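Local coordinates for protein beta subunit of photoactivated adenylyl cyclase (Beggiatoa sp. PS, PDB 5M2A) that probably converts ATP to cyclic AMP in response to blue light sensed by a flavin-binding BLUF domain joined to a class III cyclase domain, at residues A[280-283]-A[284-287]; A[327-330]-A[331-334]; A[339-342]-A[343-347]. All coordinates share one frame; numbering follows the deposited sequence. Where two conformers were deposited one is given.

Contact 1. Residues A[280-283]-A[284-287]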
loop_
_atom_site.group_PDB
_atom_site.type_symbol
_atom_site.label_atom_id
_atom_site.label_comp_id
_atom_site.label_asym_id
_atom_site.label_seq_id
_atom_site.Cartn_x
_atom_site.Cartn_y
_atom_site.Cartn_z
ATOM N N ALA A 280 15.144 -11.148 4.143
ATOM C CA ALA A 280 14.846 -11.696 2.818
ATOM C C ALA A 280 15.881 -12.737 2.407
ATOM O O ALA A 280 15.549 -13.744 1.770
ATOM C CB ALA A 280 14.788 -10.566 1.791
ATOM N N ARG A 281 17.148 -12.507 2.743
ATOM C CA ARG A 281 18.182 -13.471 2.378
ATOM C C ARG A 281 18.048 -14.771 3.169
ATOM O O ARG A 281 18.341 -15.858 2.644
ATOM C CB ARG A 281 19.562 -12.841 2.576
ATOM C CG ARG A 281 19.890 -11.800 1.517
ATOM C CD ARG A 281 20.323 -12.474 0.228
ATOM N NE ARG A 281 21.781 -12.551 0.141
ATOM C CZ ARG A 281 22.453 -13.587 -0.353
ATOM N NH1 ARG A 281 23.777 -13.556 -0.393
ATOM N NH2 ARG A 281 21.801 -14.656 -0.791
ATOM N N LEU A 282 17.648 -14.683 4.438
ATOM C CA LEU A 282 17.436 -15.897 5.222
ATOM C C LEU A 282 16.200 -16.637 4.746
ATOM O O LEU A 282 16.151 -17.869 4.778
ATOM C CB LEU A 282 17.330 -15.569 6.707
ATOM C CG LEU A 282 18.655 -15.142 7.343
ATOM C CD1 LEU A 282 18.516 -15.035 8.848
ATOM C CD2 LEU A 282 19.782 -16.097 6.976
ATOM N N GLU A 283 15.182 -15.896 4.324
ATOM C CA GLU A 283 14.027 -16.527 3.706
ATOM C C GLU A 283 14.453 -17.366 2.500
ATOM O O GLU A 283 13.993 -18.498 2.328
ATOM C CB GLU A 283 13.013 -15.451 3.315
ATOM C CG GLU A 283 11.633 -15.986 3.042
ATOM C CD GLU A 283 11.622 -16.858 1.830
ATOM O OE1 GLU A 283 12.099 -16.399 0.769
ATOM O OE2 GLU A 283 11.201 -18.023 1.948
ATOM N N ALA A 284 15.335 -16.821 1.661
ATOM C CA ALA A 284 15.792 -17.569 0.493
ATOM C C ALA A 284 16.665 -18.748 0.900
ATOM O O ALA A 284 16.674 -19.793 0.231
ATOM C CB ALA A 284 16.552 -16.642 -0.455
ATOM N N LEU A 285 17.408 -18.598 1.997
ATOM C CA LEU A 285 18.339 -19.640 2.411
ATOM C C LEU A 285 17.637 -20.905 2.891
ATOM O O LEU A 285 18.233 -21.986 2.816
ATOM C CB LEU A 285 19.253 -19.100 3.513
ATOM C CG LEU A 285 20.290 -20.028 4.144
ATOM C CD1 LEU A 285 21.374 -20.387 3.141
ATOM C CD2 LEU A 285 20.875 -19.351 5.365
ATOM N N THR A 286 16.394 -20.802 3.387
ATOM C CA THR A 286 15.677 -22.002 3.824
ATOM C C THR A 286 15.568 -23.048 2.721
ATOM O O THR A 286 15.413 -24.232 3.029
ATOM C CB THR A 286 14.272 -21.668 4.326
ATOM O OG1 THR A 286 13.484 -21.109 3.260
ATOM C CG2 THR A 286 14.331 -20.700 5.509
ATOM N N ARG A 287 15.653 -22.639 1.450
ATOM C CA ARG A 287 15.642 -23.605 0.348
ATOM C C ARG A 287 16.790 -24.600 0.446
ATOM O O ARG A 287 16.680 -25.727 -0.057
ATOM C CB ARG A 287 15.725 -22.880 -0.995
ATOM C CG ARG A 287 14.393 -22.487 -1.583
ATOM C CD ARG A 287 13.698 -21.445 -0.743
ATOM N NE ARG A 287 12.454 -21.028 -1.371
ATOM C CZ ARG A 287 11.618 -20.142 -0.850
ATOM N NH1 ARG A 287 11.896 -19.576 0.317
ATOM N NH2 ARG A 287 10.505 -19.825 -1.495
#

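Contact 2. Residues A[327-330]-A[331-334]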
loop_
_atom_site.group_PDB
_atom_site.type_symbol
_atom_site.label_atom_id
_atom_site.label_comp_id
_atom_site.label_asym_id
_atom_site.label_seq_id
_atom_site.Cartn_x
_atom_site.Cartn_y
_atom_site.Cartn_z
ATOM N N TYR A 327 20.239 -19.201 12.780
ATOM C CA TYR A 327 19.616 -20.094 13.738
ATOM C C TYR A 327 18.253 -20.532 13.231
ATOM O O TYR A 327 17.671 -19.928 12.332
ATOM C CB TYR A 327 19.438 -19.424 15.105
ATOM C CG TYR A 327 20.722 -19.164 15.833
ATOM C CD1 TYR A 327 21.430 -17.980 15.641
ATOM C CD2 TYR A 327 21.237 -20.105 16.709
ATOM C CE1 TYR A 327 22.622 -17.748 16.312
ATOM C CE2 TYR A 327 22.419 -19.881 17.378
ATOM C CZ TYR A 327 23.103 -18.705 17.179
ATOM O OH TYR A 327 24.282 -18.498 17.856
ATOM N N THR A 328 17.744 -21.577 13.866
ATOM C CA THR A 328 16.381 -22.027 13.678
ATOM C C THR A 328 15.913 -22.631 14.994
ATOM O O THR A 328 16.620 -22.578 16.006
ATOM C CB THR A 328 16.289 -23.017 12.511
ATOM O OG1 THR A 328 14.912 -23.314 12.253
ATOM C CG2 THR A 328 17.025 -24.306 12.840
ATOM N N VAL A 329 14.702 -23.178 14.989
ATOM C CA VAL A 329 14.207 -23.958 16.115
ATOM C C VAL A 329 13.915 -25.371 15.633
ATOM O O VAL A 329 13.604 -25.597 14.459
ATOM C CB VAL A 329 12.961 -23.321 16.780
ATOM C CG1 VAL A 329 13.323 -21.947 17.396
ATOM C CG2 VAL A 329 11.809 -23.166 15.784
ATOM N N ASN A 330 14.057 -26.335 16.550
ATOM C CA ASN A 330 13.825 -27.734 16.205
ATOM C C ASN A 330 12.437 -27.935 15.601
ATOM O O ASN A 330 12.261 -28.736 14.672
ATOM C CB ASN A 330 14.005 -28.601 17.451
ATOM C CG ASN A 330 13.894 -30.087 17.155
ATOM O OD1 ASN A 330 12.995 -30.767 17.653
ATOM N ND2 ASN A 330 14.810 -30.597 16.347
ATOM N N GLU A 331 11.439 -27.211 16.111
ATOM C CA GLU A 331 10.071 -27.346 15.614
ATOM C C GLU A 331 9.927 -26.972 14.135
ATOM O O GLU A 331 8.943 -27.373 13.504
ATOM C CB GLU A 331 9.118 -26.479 16.452
ATOM C CG GLU A 331 8.962 -26.909 17.911
ATOM C CD GLU A 331 8.267 -28.255 18.065
ATOM O OE1 GLU A 331 7.332 -28.544 17.291
ATOM O OE2 GLU A 331 8.657 -29.030 18.964
ATOM N N ALA A 332 10.872 -26.223 13.567
ATOM C CA ALA A 332 10.785 -25.814 12.168
ATOM C C ALA A 332 11.361 -26.851 11.208
ATOM O O ALA A 332 11.410 -26.603 9.998
ATOM C CB ALA A 332 11.490 -24.473 11.952
ATOM N N GLN A 333 11.807 -27.996 11.722
ATOM C CA GLN A 333 12.423 -29.013 10.881
ATOM C C GLN A 333 11.448 -29.496 9.819
ATOM O O GLN A 333 10.256 -29.672 10.090
ATOM C CB GLN A 333 12.881 -30.196 11.737
ATOM C CG GLN A 333 13.684 -31.238 10.986
ATOM C CD GLN A 333 13.903 -32.504 11.803
ATOM O OE1 GLN A 333 12.956 -33.243 12.090
ATOM N NE2 GLN A 333 15.154 -32.756 12.183
ATOM N N LYS A 334 11.966 -29.712 8.608
ATOM C CA LYS A 334 11.159 -30.195 7.489
ATOM C C LYS A 334 11.030 -31.712 7.543
ATOM O O LYS A 334 12.032 -32.418 7.686
ATOM C CB LYS A 334 11.789 -29.791 6.152
ATOM C CG LYS A 334 11.748 -28.284 5.836
ATOM C CD LYS A 334 12.619 -27.985 4.616
ATOM C CE LYS A 334 12.615 -26.507 4.229
ATOM N NZ LYS A 334 13.733 -26.210 3.275
HETATM O O HOH W 1 11.029 -29.083 19.657
HETATM O O HOH W 2 12.139 -32.051 14.377
#

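Contact 3. Residues A[339-342]-A[343-347]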
loop_
_atom_site.group_PDB
_atom_site.type_symbol
_atom_site.label_atom_id
_atom_site.label_comp_id
_atom_site.label_asym_id
_atom_site.label_seq_id
_atom_site.Cartn_x
_atom_site.Cartn_y
_atom_site.Cartn_z
ATOM N N LEU A 339 14.618 -30.572 -2.165
ATOM C CA LEU A 339 14.803 -30.884 -3.577
ATOM C C LEU A 339 13.763 -31.886 -4.061
ATOM O O LEU A 339 13.202 -31.731 -5.150
ATOM C CB LEU A 339 16.212 -31.418 -3.825
ATOM C CG LEU A 339 16.547 -31.619 -5.300
ATOM C CD1 LEU A 339 16.504 -30.284 -6.026
ATOM C CD2 LEU A 339 17.909 -32.281 -5.456
ATOM N N GLN A 340 13.491 -32.926 -3.275
ATOM C CA GLN A 340 12.488 -33.895 -3.703
ATOM C C GLN A 340 11.114 -33.252 -3.820
ATOM O O GLN A 340 10.318 -33.641 -4.680
ATOM C CB GLN A 340 12.444 -35.082 -2.743
ATOM C CG GLN A 340 13.661 -35.981 -2.828
ATOM C CD GLN A 340 13.473 -37.282 -2.071
ATOM O OE1 GLN A 340 12.660 -37.368 -1.149
ATOM N NE2 GLN A 340 14.222 -38.305 -2.465
ATOM N N ILE A 341 10.828 -32.250 -2.991
ATOM C CA ILE A 341 9.513 -31.625 -3.035
ATOM C C ILE A 341 9.372 -30.723 -4.253
ATOM O O ILE A 341 8.324 -30.720 -4.911
ATOM C CB ILE A 341 9.247 -30.870 -1.720
ATOM C CG1 ILE A 341 9.015 -31.882 -0.597
ATOM C CG2 ILE A 341 8.051 -29.950 -1.860
ATOM C CD1 ILE A 341 7.826 -32.790 -0.817
ATOM N N THR A 342 10.408 -29.946 -4.591
ATOM C CA THR A 342 10.332 -29.114 -5.787
ATOM C C THR A 342 10.219 -29.963 -7.048
ATOM O O THR A 342 9.570 -29.551 -8.015
ATOM C CB THR A 342 11.547 -28.189 -5.875
ATOM O OG1 THR A 342 12.744 -28.972 -5.941
ATOM C CG2 THR A 342 11.613 -27.274 -4.659
ATOM N N GLN A 343 10.839 -31.152 -7.049
ATOM C CA GLN A 343 10.690 -32.083 -8.168
ATOM C C GLN A 343 9.284 -32.668 -8.218
ATOM O O GLN A 343 8.729 -32.885 -9.305
ATOM C CB GLN A 343 11.699 -33.228 -8.052
ATOM C CG GLN A 343 13.166 -32.858 -8.098
ATOM C CD GLN A 343 14.050 -34.070 -7.824
ATOM O OE1 GLN A 343 13.575 -35.208 -7.823
ATOM N NE2 GLN A 343 15.334 -33.831 -7.583
ATOM N N LEU A 344 8.724 -32.995 -7.052
ATOM C CA LEU A 344 7.353 -33.485 -6.979
ATOM C C LEU A 344 6.369 -32.432 -7.474
ATOM O O LEU A 344 5.401 -32.752 -8.170
ATOM C CB LEU A 344 7.022 -33.884 -5.543
ATOM C CG LEU A 344 5.565 -34.260 -5.264
ATOM C CD1 LEU A 344 5.286 -35.668 -5.782
ATOM C CD2 LEU A 344 5.254 -34.148 -3.788
ATOM N N ILE A 345 6.597 -31.170 -7.120
ATOM C CA ILE A 345 5.719 -30.099 -7.586
ATOM C C ILE A 345 5.726 -30.032 -9.110
ATOM O O ILE A 345 4.670 -30.049 -9.757
ATOM C CB ILE A 345 6.130 -28.768 -6.930
ATOM C CG1 ILE A 345 5.838 -28.856 -5.430
ATOM C CG2 ILE A 345 5.422 -27.596 -7.583
ATOM C CD1 ILE A 345 6.290 -27.649 -4.604
ATOM N N ARG A 346 6.915 -30.027 -9.713
ATOM C CA ARG A 346 6.998 -29.996 -11.167
ATOM C C ARG A 346 6.365 -31.241 -11.786
ATOM O O ARG A 346 5.612 -31.145 -12.759
ATOM C CB ARG A 346 8.454 -29.849 -11.608
ATOM C CG ARG A 346 8.653 -29.968 -13.110
ATOM C CD ARG A 346 10.025 -29.468 -13.528
ATOM N NE ARG A 346 10.187 -28.047 -13.235
ATOM C CZ ARG A 346 9.765 -27.069 -14.028
ATOM N NH1 ARG A 346 9.153 -27.356 -15.168
ATOM N NH2 ARG A 346 9.952 -25.803 -13.680
ATOM N N GLN A 347 6.639 -32.417 -11.222
ATOM C CA GLN A 347 6.094 -33.645 -11.789
ATOM C C GLN A 347 4.581 -33.728 -11.593
ATOM O O GLN A 347 3.866 -34.243 -12.460
ATOM C CB GLN A 347 6.794 -34.861 -11.181
ATOM C CG GLN A 347 8.218 -35.042 -11.682
ATOM C CD GLN A 347 8.884 -36.291 -11.132
ATOM O OE1 GLN A 347 8.714 -36.637 -9.963
ATOM N NE2 GLN A 347 9.645 -36.974 -11.976
#

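Contact 1. Residues A[280-283]-A[284-287]
The carbonyl oxygen of Glu283 gathers side chains from Thr286 and Arg287, illustrating how polar groups of the following turn can close a helix end. The backbone keeps i to i+4 bonding, Ala284 N to Ala280 O at 3.1 Å and Leu285 N to Arg281 O at 3.0 Å. One hydroxyl joins in: Thr286 OG1 donates to Glu283 O at 2.8 Å, set there by a chi1 of 63° that tucks the oxygen between its own backbone N and carbonyl carbon. Arg287 NH1 forms a salt bridge with Glu283 OE2 at an edge of the guanidinium, with the carboxylate plane turned 85° to it. The modelled NH1-OE2 approach is too short to be trusted, and Glu283 has two conformers, so the exact geometry is doubtful. NH1 also makes a weak bond to Glu283 O, while NH2 forms a salt bridge with Asp160, a residue of the magnesium site. Apolar contact is made where the CD2 methyls of Leu282 and Leu285 sit 3.8 Å apart, both side chains resting on Val326. The arrangement is a helix C-terminus running into a 3-10 turn beside the magnesium site of a class III cyclase domain.

Contact 2. Residues A[327-330]-A[331-334]
Val329 and Ala332 meet where strand 324-329, which lies between strands 293-296 and 309-315 in the cyclase sheet, comes to its end. Two backbone bonds draw the turn together: Ala332 N donates to Val329 O at 2.9 Å, and Gln333 N to Asn330 O at 3.1 Å. In both the donor stands well above the carbonyl plane, by 53° in the first, as is usual for i to i+3 bonds. Two overlapping type I turns thus make a short 3-10 segment, from which the chain continues toward helix 338-349. Van der Waals contacts add to this. Val329 CG2 approaches Ala332 CB at 4.1 Å; with chi1 at -64° that methyl lies between its own backbone N and carbonyl carbon. The Thr328 hydroxyl lies against the alanine methyl, OG1 3.6 Å from Ala332 CB, and is hydrogen-bonded to Leu293 O on strand 293-296. Waters bridge exposed groups. One donates both to Asn330 OD1 and, at 2.5 Å, to Glu331 OE2, linking an amide and a carboxylate on adjacent residues. A second lies between Asn330 O and Gln333 OE1, with weak bonds to both. Lys334 NZ is hydrogen-bonded outside the turn, to Leu289 O and Thr338 OG1.

Contact 3. Residues A[339-342]-A[343-347]
Gln343 lays its amide against Leu339, with NE2 3.4 Å from Leu339 CG, a van der Waals contact between an amide nitrogen and a leucine branch. Four i to i+4 backbone bonds cross between the segments. Gln343 N donates to Leu339 O at 3.1 Å, Leu344 N to Gln340 O at 2.9 Å, Ile345 N to Ile341 O at 2.8 Å, and Arg346 N to Thr342 O at an N-H...O angle of 166°. Leu339 O takes a second donor: in the conformer described, Thr342 OG1 reaches it at 2.9 Å from the same face of the carbonyl plane as Gln343 N. The Thr342 chi1 of 60° folds the hydroxyl back onto the preceding turn, where it also makes a weak bond to Thr338 O. Arg346 is satisfied outside the two segments, its NH2 by Glu169. On the apolar side Ile345 CD1 meets Ile341 CG2 at 4.0 Å, while Ile341 CD1 lies 4.2 Å from Leu344 CD2. Cutting Ile345 back to alanine is likely to open a gap beside Leu167 and Ala163 and leave Ile341 CG2 without its neighbour CD1. This is a C-terminal helix near the surface, joined to helix 164-170 of the cyclase domain by Ile345 and the Arg346-Glu169 ion pair, while Ile341 packs on neighbouring loops and glutamines and leucines are exposed.

All three contacts are local, between neighbouring residues of the chain, yet their surroundings give each a different chemistry. Contact 1, at the end of helix 274-285, and contact 2, at the end of strand 324-329, are both partly buried; contact 3, which takes up most of helix 338-349, is the most exposed. Charge and hydroxyl groups finish the helix in contact 1, water bridges mark contact 2, and regular helical bonding dominates contact 3. Contacts 1 and 2 both pack on strand 293-296 and touch directly, Lys334 NZ lying 2.6 Å from Thr286 O in a probable hydrogen bond. Contact 3 touches neither, but Ile341 shares Leu162 with Arg287 of contact 1.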